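Local coordinates for protein kinase (Staphylococcus aureus subsp. aureus Mu50, PDB 3PY9), which is a membrane Ser/Thr kinase whose extracellular PASTA repeats probably bind muropeptides from the cell wall, at residues N28-G32 with R60-V66; K76-V80 with Q118-A122; V144-E150 with Q186-S192; V237-K242 with I263-I267. All coordinates share one frame; numbering follows the deposited sequence.

In the fold
The four contacts follow one another along an elongated extracellular region, each inside its own domain: contacts 1, 2 and 3 in successive PASTA domains, contact 4 in the C-terminal PASTA-like domain. Centre-to-centre steps are about 45, 40 and 35 Å, and nearest atoms of neighbouring contacts stay about 22 to 24 Å apart. The series illustrates how an elongated modular chain is built from locally closed units. Contact 1 is a parallel strand pair, contacts 2 and 3 tie an N-terminal segment to a later loop or strand, and contact 4 joins two sheets. Europium ions lie about 13 Å from the Leu-29 side chain and about 11 Å from that of Val-120, too far for coordination; Asp-99, Asp-130 and Asn-132 form a europium site.

Contact 1 (N28-G32 with R60-V66); sequences NLKLG and RGDSVDV
Leu-29 leans over the backbone of Asp-62 and reaches Val-64, where two parallel strands of a PASTA sheet begin to pair. Its CB lies 3.6 Å from Asp-62 O. With CG turned beside the backbone N (chi1 -58°), the branch divides: CD2 stays over the same carbonyl, 3.8 Å from Asp-62 O, while CD1 goes on to meet Val-64 CG2 at 4.1 Å. Beside this leucine runs the ladder that sets the register. Lys-30 straddles Ser-63 in the manner of a parallel bridge, its N giving a bond to Asp-62 O (3.0 Å) and its O receiving Val-64 N (2.8 Å). Gly-61 N to Asn-28 O extends the pairing backward, beyond the strands. Forward, Gly-32 N donates to Val-64 O at 2.8 Å. Asp-65 OD1, itself bonded to Lys-33 N, lies close against Gly-32 CA (3.4 Å). Asn-28, with positive phi, is the C-prime residue of the Schellman motif that ends helix 17-26. That helix packs Phe-24 against Leu-31, Val-64 and Val-66, and strand 47-51 flanks the far side of strand 63-69.

Contact 2 (K76-V80 with Q118-A122); sequences KMPNV and QSVTA
Met-77 O receives a CA-H...O contact from Ala-122, its CA 3.6 Å away, where two irregular segments of a PASTA domain lie against each other. One leaves strand 74-76 for helix 85-93; the other follows strand 115-118 in the loop before strand 125-127. Between them Met-77 does most of the filling. Its CG, held anti to the backbone N (chi1 -177°), sits 3.3 Å from Val-120 O and 3.8 Å from Val-120 CG1. A bend at chi2 (75°) then carries SD past Val-120 CB at 4.0 Å, and CE comes to rest 4.1 Å from Gln-118 CG. The methionine and the glutamine thus arrive from opposite directions. Gln-118 extends beyond CG until its amide end reaches the main chain of Pro-78 to Val-80, while its CG touches Val-80 CG2 at 3.7 Å. Behind this layer, Leu-92 of helix 85-93 and Ile-133 of strand 133-138 close on Met-77, so Met-77 lies between that helix, that strand and the 118-122 loop. At the outer end the methyl of Ala-122 lies beside the Asn-79 side chain, with Ala-122 CB 3.7 Å from Asn-79 CB.

Contact 3 (V144-E150 with Q186-S192); sequences VYVEDFE and QSPKGKS
Gln-186 places its carboxamide against the main chain of segment 144-150, where the short N-terminal strand of a PASTA domain, paired antiparallel with strand 191-194, runs on toward helix 154-162. Its NE2 donates to Glu-147 O at 2.9 Å in a nearly straight bond (170°) that lies in the amide plane, though it arrives above the plane of the accepting carbonyl. The same nitrogen gives a second, longer bond to Pro-188 O, on a lone pair of that carbonyl. OE1 takes the N-H of Phe-149 at 2.9 Å. Three bonds therefore fix the rotation of a buried amide. They can do so because CG is anti to the backbone N (chi1 -174°) and the chain continues extended, sliding past Val-146, whose CG1 packs on NE2. The backbone of the glutamine is held too: Gln-186 N gives its hydrogen to the anti lone pair of Glu-150 OE2, 3.0 Å away.

Further out is a charged network. Lys-189 runs alongside Asp-148 and crosses Glu-150 at about a right angle; its NZ makes a salt bridge to Asp-148 OD2 (3.6 Å) and a long one to Glu-150 OE1, and a water donates to both carboxylates and accepts from NZ. Asp-148 OD1 meanwhile accepts the N-H of Glu-150, an Asx turn that probably helps to orient both acids. The peptide before Pro-188 is cis, in the bend between strands 183-187 and 191-194. Beyond it Val-146 N meets Lys-191 O at 2.7 Å, and the ring of Tyr-145 lies with one face over Lys-191 N, 3.6 Å from Tyr-145 CZ.

Contact 4 (V237-K242 with I263-I267); sequences VYIKDK and IPLRI
Asp-241 points CG between its own backbone N and carbonyl carbon (chi1 65°), which brings OD2 to Arg-266 N; with CG1 beside the backbone N (chi1 -85°), Ile-239 lays CG1 and CD1 against Ile-263 CG2. The two segments belong to different sheets of a beta sandwich, consistent with the E-set clan: strand 233-241 in the larger sheet, strand 259-265 paired with 217-223. The axes of 237-241 and 263-265 approach to 8.4 Å, 17° apart, and side chains fill the interval. Val-237 CG1 meets Ile-263 CD1 at 3.6 Å. The isoleucines slide past each other in opposite directions, Ile-239 CD1 lying a tight 3.5 Å from Ile-263 CG2. Leu-265 brings CD2 back to Ile-239 CG1 at 3.7 Å. Strand 282-290 backs this layer through Val-289, against Leu-265.

The two segments converge toward their C-terminal ends, the CA atoms separated by 8.3 Å at Val-237 and Ile-263 but by 5.1 Å at Lys-242 and Ile-267. Polar bonds join in there, and the aliphatic parts of Lys-242 and Arg-266 run alongside each other, pointing the same way. Arg-266 N donates almost straight to the anti lone pair of Asp-241 OD2, and Lys-242 N donates to Arg-266 O at 2.7 Å.

Contact 1 (N28-G32 with R60-V66)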
# COMPACT_ATOMS: atom_id res chain seq x y z
N ASN A 28 28.70 54.52 -29.67
CA ASN A 28 29.86 54.30 -30.56
C ASN A 28 30.70 53.04 -30.23
O ASN A 28 31.93 53.10 -30.17
CB ASN A 28 30.72 55.57 -30.63
CG ASN A 28 29.91 56.82 -30.94
OD1 ASN A 28 29.31 56.94 -32.01
ND2 ASN A 28 29.89 57.75 -30.00
N LEU A 29 30.02 51.91 -30.03
CA LEU A 29 30.61 50.63 -29.65
C LEU A 29 29.91 49.55 -30.45
O LEU A 29 28.78 49.75 -30.90
CB LEU A 29 30.37 50.34 -28.15
CG LEU A 29 30.87 51.31 -27.07
CD1 LEU A 29 30.40 50.87 -25.70
CD2 LEU A 29 32.39 51.45 -27.11
N LYS A 30 30.58 48.39 -30.60
CA LYS A 30 30.01 47.27 -31.35
C LYS A 30 29.57 46.13 -30.45
O LYS A 30 30.22 45.87 -29.43
CB LYS A 30 31.02 46.74 -32.38
CG LYS A 30 31.08 47.53 -33.69
CD LYS A 30 31.80 48.88 -33.55
CE LYS A 30 31.74 49.70 -34.86
NZ LYS A 30 32.91 49.42 -35.78
N LEU A 31 28.48 45.46 -30.82
CA LEU A 31 28.12 44.21 -30.18
C LEU A 31 29.22 43.19 -30.45
O LEU A 31 29.57 42.94 -31.60
CB LEU A 31 26.76 43.69 -30.66
CG LEU A 31 26.30 42.34 -30.09
CD1 LEU A 31 26.07 42.43 -28.56
CD2 LEU A 31 25.05 41.83 -30.81
N GLY A 32 29.79 42.62 -29.40
CA GLY A 32 30.88 41.67 -29.57
C GLY A 32 30.33 40.27 -29.70
O GLY A 32 29.28 40.06 -30.31
N ARG A 60 36.45 54.36 -28.51
CA ARG A 60 35.49 54.47 -29.61
C ARG A 60 35.66 53.28 -30.55
O ARG A 60 36.76 52.98 -31.00
CB ARG A 60 35.69 55.80 -30.38
CG ARG A 60 34.65 56.14 -31.48
CD ARG A 60 34.71 57.65 -31.92
NE ARG A 60 34.28 58.61 -30.86
CZ ARG A 60 35.10 59.44 -30.19
NH1 ARG A 60 36.41 59.47 -30.44
NH2 ARG A 60 34.61 60.25 -29.26
N GLY A 61 34.56 52.60 -30.81
CA GLY A 61 34.61 51.47 -31.72
C GLY A 61 34.98 50.12 -31.13
O GLY A 61 34.87 49.10 -31.82
N ASP A 62 35.43 50.07 -29.87
CA ASP A 62 35.70 48.78 -29.24
C ASP A 62 34.40 47.97 -29.25
O ASP A 62 33.32 48.56 -29.34
CB ASP A 62 36.18 48.98 -27.80
CG ASP A 62 37.58 49.53 -27.71
OD1 ASP A 62 38.32 49.59 -28.72
OD2 ASP A 62 37.96 49.91 -26.59
N SER A 63 34.50 46.65 -29.20
CA SER A 63 33.31 45.78 -29.06
C SER A 63 33.00 45.50 -27.61
O SER A 63 33.83 45.72 -26.75
CB SER A 63 33.51 44.43 -29.75
OG SER A 63 34.00 44.56 -31.07
N VAL A 64 31.80 44.97 -27.33
CA VAL A 64 31.46 44.53 -25.99
C VAL A 64 30.81 43.17 -26.08
O VAL A 64 29.70 43.04 -26.61
CB VAL A 64 30.54 45.55 -25.21
CG1 VAL A 64 30.19 44.99 -23.82
CG2 VAL A 64 31.21 46.93 -25.04
N ASP A 65 31.50 42.17 -25.55
CA ASP A 65 30.97 40.80 -25.51
C ASP A 65 29.82 40.70 -24.52
O ASP A 65 29.82 41.37 -23.51
CB ASP A 65 32.07 39.81 -25.12
CG ASP A 65 33.18 39.75 -26.14
OD1 ASP A 65 32.98 40.23 -27.30
OD2 ASP A 65 34.25 39.21 -25.78
N VAL A 66 28.85 39.84 -24.82
CA VAL A 66 27.69 39.65 -23.94
C VAL A 66 27.43 38.19 -23.65
O VAL A 66 27.63 37.34 -24.52
CB VAL A 66 26.41 40.31 -24.51
CG1 VAL A 66 26.62 41.85 -24.71
CG2 VAL A 66 26.00 39.65 -25.82

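Contact 2 (K76-V80 with Q118-A122)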
# COMPACT_ATOMS: atom_id res chain seq x y z
N LYS A 76 16.37 15.80 -15.08
CA LYS A 76 15.23 14.89 -14.94
C LYS A 76 15.16 14.36 -13.51
O LYS A 76 16.11 13.76 -13.01
CB LYS A 76 15.35 13.73 -15.95
CG LYS A 76 14.35 13.76 -17.13
CD LYS A 76 14.03 15.16 -17.72
CE LYS A 76 15.15 15.76 -18.62
NZ LYS A 76 15.90 16.90 -17.96
N MET A 77 14.04 14.61 -12.84
CA MET A 77 13.82 14.07 -11.50
C MET A 77 13.83 12.54 -11.57
O MET A 77 13.06 11.93 -12.33
CB MET A 77 12.52 14.59 -10.90
CG MET A 77 12.26 14.12 -9.45
SD MET A 77 13.28 14.98 -8.25
CE MET A 77 13.05 13.97 -6.77
N PRO A 78 14.72 11.91 -10.77
CA PRO A 78 14.77 10.46 -10.68
C PRO A 78 13.60 9.90 -9.86
O PRO A 78 12.95 10.64 -9.11
CB PRO A 78 16.09 10.20 -9.96
CG PRO A 78 16.29 11.42 -9.11
CD PRO A 78 15.72 12.55 -9.90
N ASN A 79 13.32 8.60 -10.03
CA ASN A 79 12.30 7.90 -9.25
C ASN A 79 13.01 7.24 -8.08
O ASN A 79 13.86 6.35 -8.28
CB ASN A 79 11.57 6.86 -10.12
CG ASN A 79 10.36 6.25 -9.43
OD1 ASN A 79 10.44 5.18 -8.86
ND2 ASN A 79 9.22 6.94 -9.49
N VAL A 80 12.70 7.71 -6.87
CA VAL A 80 13.39 7.28 -5.64
C VAL A 80 12.42 6.61 -4.65
O VAL A 80 12.83 6.10 -3.61
CB VAL A 80 14.19 8.43 -4.95
CG1 VAL A 80 15.17 9.09 -5.92
CG2 VAL A 80 13.26 9.49 -4.38
N GLN A 118 7.60 11.34 -3.32
CA GLN A 118 8.40 12.44 -3.85
C GLN A 118 7.54 13.66 -4.10
O GLN A 118 6.47 13.57 -4.74
CB GLN A 118 8.92 12.08 -5.22
CG GLN A 118 10.21 11.41 -5.26
CD GLN A 118 10.38 10.69 -6.56
OE1 GLN A 118 10.54 11.31 -7.62
NE2 GLN A 118 10.31 9.38 -6.50
N SER A 119 8.04 14.79 -3.63
CA SER A 119 7.57 16.13 -3.95
C SER A 119 7.39 16.33 -5.44
O SER A 119 6.38 16.86 -5.89
CB SER A 119 8.65 17.12 -3.49
OG SER A 119 8.11 18.24 -2.85
N VAL A 120 8.41 15.94 -6.21
CA VAL A 120 8.50 16.26 -7.63
C VAL A 120 8.41 14.95 -8.42
O VAL A 120 9.18 14.03 -8.18
CB VAL A 120 9.85 17.01 -7.94
CG1 VAL A 120 10.04 17.25 -9.44
CG2 VAL A 120 9.92 18.33 -7.16
N THR A 121 7.45 14.85 -9.34
CA THR A 121 7.16 13.53 -9.93
C THR A 121 8.24 13.09 -10.90
O THR A 121 8.84 13.91 -11.59
CB THR A 121 5.74 13.43 -10.52
OG1 THR A 121 5.63 14.24 -11.70
CG2 THR A 121 4.68 13.87 -9.48
N ALA A 122 8.49 11.78 -10.94
CA ALA A 122 9.65 11.21 -11.61
C ALA A 122 9.81 11.64 -13.07
O ALA A 122 8.82 11.90 -13.75
CB ALA A 122 9.61 9.69 -11.49

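Contact 3 (V144-E150 with Q186-S192)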
# COMPACT_ATOMS: atom_id res chain seq x y z
N VAL A 144 -0.41 -0.03 16.68
CA VAL A 144 -1.49 0.17 17.63
C VAL A 144 -1.51 -1.02 18.56
O VAL A 144 -1.39 -2.16 18.10
CB VAL A 144 -2.84 0.30 16.93
CG1 VAL A 144 -3.97 0.48 17.96
CG2 VAL A 144 -2.80 1.49 15.96
N TYR A 145 -1.68 -0.76 19.85
CA TYR A 145 -1.68 -1.80 20.85
C TYR A 145 -2.99 -2.58 20.83
O TYR A 145 -4.07 -2.01 20.84
CB TYR A 145 -1.42 -1.20 22.23
CG TYR A 145 -1.11 -2.22 23.29
CD1 TYR A 145 0.20 -2.59 23.57
CD2 TYR A 145 -2.16 -2.86 24.02
CE1 TYR A 145 0.47 -3.55 24.55
CE2 TYR A 145 -1.89 -3.81 25.00
CZ TYR A 145 -0.58 -4.17 25.25
OH TYR A 145 -0.29 -5.10 26.22
N VAL A 146 -2.88 -3.91 20.79
CA VAL A 146 -4.05 -4.80 20.82
C VAL A 146 -4.37 -5.21 22.25
O VAL A 146 -3.68 -6.05 22.83
CB VAL A 146 -3.80 -6.07 20.02
CG1 VAL A 146 -5.13 -6.84 19.80
CG2 VAL A 146 -3.12 -5.73 18.69
N GLU A 147 -5.40 -4.60 22.82
CA GLU A 147 -5.82 -4.93 24.18
C GLU A 147 -6.24 -6.40 24.33
O GLU A 147 -7.03 -6.94 23.53
CB GLU A 147 -6.94 -4.01 24.66
CG GLU A 147 -7.19 -4.22 26.16
CD GLU A 147 -8.28 -3.35 26.73
OE1 GLU A 147 -8.84 -2.50 26.00
OE2 GLU A 147 -8.56 -3.50 27.93
N ASP A 148 -5.67 -7.04 25.36
CA ASP A 148 -5.93 -8.45 25.64
C ASP A 148 -7.25 -8.56 26.37
O ASP A 148 -7.38 -8.11 27.51
CB ASP A 148 -4.79 -9.00 26.49
CG ASP A 148 -4.87 -10.51 26.71
OD1 ASP A 148 -5.93 -11.14 26.45
OD2 ASP A 148 -3.83 -11.05 27.16
N PHE A 149 -8.22 -9.14 25.70
CA PHE A 149 -9.57 -9.30 26.22
C PHE A 149 -9.91 -10.76 26.56
O PHE A 149 -11.09 -11.12 26.69
CB PHE A 149 -10.59 -8.77 25.22
CG PHE A 149 -10.77 -7.25 25.22
CD1 PHE A 149 -11.41 -6.61 26.29
CD2 PHE A 149 -10.35 -6.49 24.13
CE1 PHE A 149 -11.61 -5.22 26.28
CE2 PHE A 149 -10.54 -5.10 24.11
CZ PHE A 149 -11.16 -4.46 25.19
N GLU A 150 -8.89 -11.62 26.69
CA GLU A 150 -9.19 -13.03 26.95
C GLU A 150 -10.02 -13.14 28.22
O GLU A 150 -9.72 -12.48 29.21
CB GLU A 150 -7.93 -13.90 26.95
CG GLU A 150 -7.52 -14.28 25.52
CD GLU A 150 -6.43 -15.34 25.43
OE1 GLU A 150 -5.76 -15.64 26.45
OE2 GLU A 150 -6.23 -15.86 24.31
N GLN A 186 -7.82 -15.20 21.88
CA GLN A 186 -7.59 -13.99 21.06
C GLN A 186 -6.20 -13.98 20.47
O GLN A 186 -5.21 -14.24 21.16
CB GLN A 186 -7.77 -12.72 21.89
CG GLN A 186 -7.69 -11.40 21.09
CD GLN A 186 -7.76 -10.18 22.02
OE1 GLN A 186 -8.41 -10.24 23.07
NE2 GLN A 186 -7.07 -9.09 21.64
N SER A 187 -6.13 -13.63 19.20
CA SER A 187 -4.88 -13.57 18.48
C SER A 187 -4.96 -12.48 17.41
O SER A 187 -5.86 -12.51 16.57
CB SER A 187 -4.63 -14.93 17.82
OG SER A 187 -3.38 -14.93 17.18
N PRO A 188 -4.02 -11.52 17.44
CA PRO A 188 -3.05 -11.31 18.53
C PRO A 188 -3.65 -10.59 19.75
O PRO A 188 -4.80 -10.15 19.69
CB PRO A 188 -1.97 -10.45 17.87
CG PRO A 188 -2.75 -9.64 16.89
CD PRO A 188 -3.78 -10.59 16.33
N LYS A 189 -2.87 -10.47 20.82
CA LYS A 189 -3.31 -9.81 22.07
C LYS A 189 -2.06 -9.40 22.84
O LYS A 189 -1.01 -10.04 22.67
CB LYS A 189 -4.14 -10.78 22.96
CG LYS A 189 -3.29 -11.95 23.53
CD LYS A 189 -4.12 -13.10 24.08
CE LYS A 189 -3.20 -14.29 24.41
NZ LYS A 189 -2.57 -14.05 25.72
N GLY A 190 -2.18 -8.37 23.68
CA GLY A 190 -1.10 -7.97 24.59
C GLY A 190 0.17 -7.45 23.94
O GLY A 190 1.28 -7.58 24.48
N LYS A 191 -0.02 -6.80 22.79
CA LYS A 191 1.04 -6.59 21.81
C LYS A 191 0.60 -5.43 20.91
O LYS A 191 -0.56 -5.36 20.56
CB LYS A 191 1.07 -7.85 20.92
CG LYS A 191 2.41 -8.33 20.48
CD LYS A 191 2.28 -9.28 19.27
CE LYS A 191 1.84 -10.68 19.67
NZ LYS A 191 2.39 -11.73 18.72
N SER A 192 1.52 -4.55 20.51
CA SER A 192 1.22 -3.64 19.42
C SER A 192 1.49 -4.28 18.05
O SER A 192 2.47 -4.98 17.88
CB SER A 192 1.93 -2.29 19.56
OG SER A 192 3.33 -2.43 19.68
O HOH W 1 -4.63 -13.83 28.03

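Contact 4 (V237-K242 with I263-I267)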
# COMPACT_ATOMS: atom_id res chain seq x y z
N VAL A 237 -17.79 -35.14 2.89
CA VAL A 237 -19.16 -34.86 3.26
C VAL A 237 -19.16 -33.53 4.03
O VAL A 237 -18.44 -33.37 5.04
CB VAL A 237 -19.75 -35.99 4.12
CG1 VAL A 237 -21.25 -35.82 4.31
CG2 VAL A 237 -19.44 -37.37 3.50
N TYR A 238 -19.94 -32.58 3.55
CA TYR A 238 -20.07 -31.27 4.19
C TYR A 238 -21.49 -31.15 4.68
O TYR A 238 -22.43 -31.45 3.94
CB TYR A 238 -19.75 -30.12 3.22
CG TYR A 238 -18.43 -30.25 2.50
CD1 TYR A 238 -17.30 -29.55 2.92
CD2 TYR A 238 -18.30 -31.09 1.38
CE1 TYR A 238 -16.08 -29.67 2.24
CE2 TYR A 238 -17.10 -31.22 0.70
CZ TYR A 238 -15.99 -30.52 1.13
OH TYR A 238 -14.79 -30.66 0.43
N ILE A 239 -21.64 -30.73 5.93
CA ILE A 239 -22.94 -30.65 6.60
C ILE A 239 -23.23 -29.21 7.03
O ILE A 239 -22.33 -28.53 7.51
CB ILE A 239 -23.02 -31.64 7.82
CG1 ILE A 239 -23.44 -33.02 7.36
CG2 ILE A 239 -24.02 -31.21 8.85
CD1 ILE A 239 -22.29 -33.88 6.91
N LYS A 240 -24.46 -28.76 6.82
CA LYS A 240 -24.98 -27.54 7.45
C LYS A 240 -26.14 -27.94 8.36
O LYS A 240 -27.16 -28.39 7.86
CB LYS A 240 -25.48 -26.53 6.41
CG LYS A 240 -24.39 -25.95 5.53
CD LYS A 240 -24.92 -24.85 4.60
CE LYS A 240 -23.80 -24.34 3.69
NZ LYS A 240 -24.30 -23.63 2.48
N ASP A 241 -25.96 -27.82 9.68
CA ASP A 241 -27.02 -28.16 10.66
C ASP A 241 -26.90 -27.30 11.92
O ASP A 241 -26.35 -26.19 11.86
CB ASP A 241 -27.00 -29.66 11.00
CG ASP A 241 -25.72 -30.10 11.72
OD1 ASP A 241 -24.71 -29.38 11.62
OD2 ASP A 241 -25.75 -31.16 12.38
N LYS A 242 -27.39 -27.80 13.06
CA LYS A 242 -27.39 -27.00 14.31
C LYS A 242 -26.02 -26.38 14.65
O LYS A 242 -25.93 -25.20 14.97
CB LYS A 242 -27.98 -27.78 15.50
CG LYS A 242 -26.98 -28.57 16.38
CD LYS A 242 -26.53 -29.90 15.74
CE LYS A 242 -25.38 -30.58 16.49
NZ LYS A 242 -25.75 -30.99 17.87
N ILE A 263 -25.42 -40.05 7.30
CA ILE A 263 -25.06 -38.68 7.65
C ILE A 263 -25.95 -38.15 8.78
O ILE A 263 -27.09 -37.77 8.54
CB ILE A 263 -25.09 -37.75 6.43
CG1 ILE A 263 -24.10 -38.23 5.36
CG2 ILE A 263 -24.71 -36.35 6.85
CD1 ILE A 263 -24.35 -37.67 4.00
N PRO A 264 -25.44 -38.17 10.03
CA PRO A 264 -26.21 -37.64 11.15
C PRO A 264 -26.40 -36.12 11.05
O PRO A 264 -25.41 -35.37 10.87
CB PRO A 264 -25.36 -38.01 12.37
CG PRO A 264 -23.97 -38.14 11.84
CD PRO A 264 -24.13 -38.71 10.47
N LEU A 265 -27.65 -35.67 11.14
CA LEU A 265 -28.00 -34.24 11.16
C LEU A 265 -28.83 -33.87 12.39
O LEU A 265 -29.79 -34.57 12.75
CB LEU A 265 -28.76 -33.86 9.88
CG LEU A 265 -28.22 -34.32 8.52
CD1 LEU A 265 -29.29 -34.19 7.48
CD2 LEU A 265 -26.98 -33.54 8.12
N ARG A 266 -28.46 -32.77 13.04
CA ARG A 266 -29.24 -32.24 14.17
C ARG A 266 -29.75 -30.81 13.89
O ARG A 266 -28.97 -29.88 13.66
CB ARG A 266 -28.47 -32.35 15.49
CG ARG A 266 -28.18 -33.78 15.91
CD ARG A 266 -28.12 -33.96 17.43
NE ARG A 266 -28.56 -35.30 17.85
CZ ARG A 266 -28.30 -35.88 19.02
NH1 ARG A 266 -27.58 -35.26 19.96
NH2 ARG A 266 -28.76 -37.11 19.27
N ILE A 267 -31.07 -30.68 13.88
CA ILE A 267 -31.74 -29.48 13.38
C ILE A 267 -32.56 -28.78 14.48
O ILE A 267 -33.30 -29.44 15.22
CB ILE A 267 -32.68 -29.83 12.19
CG1 ILE A 267 -32.03 -30.88 11.27
CG2 ILE A 267 -33.03 -28.59 11.40
CD1 ILE A 267 -32.96 -32.01 10.84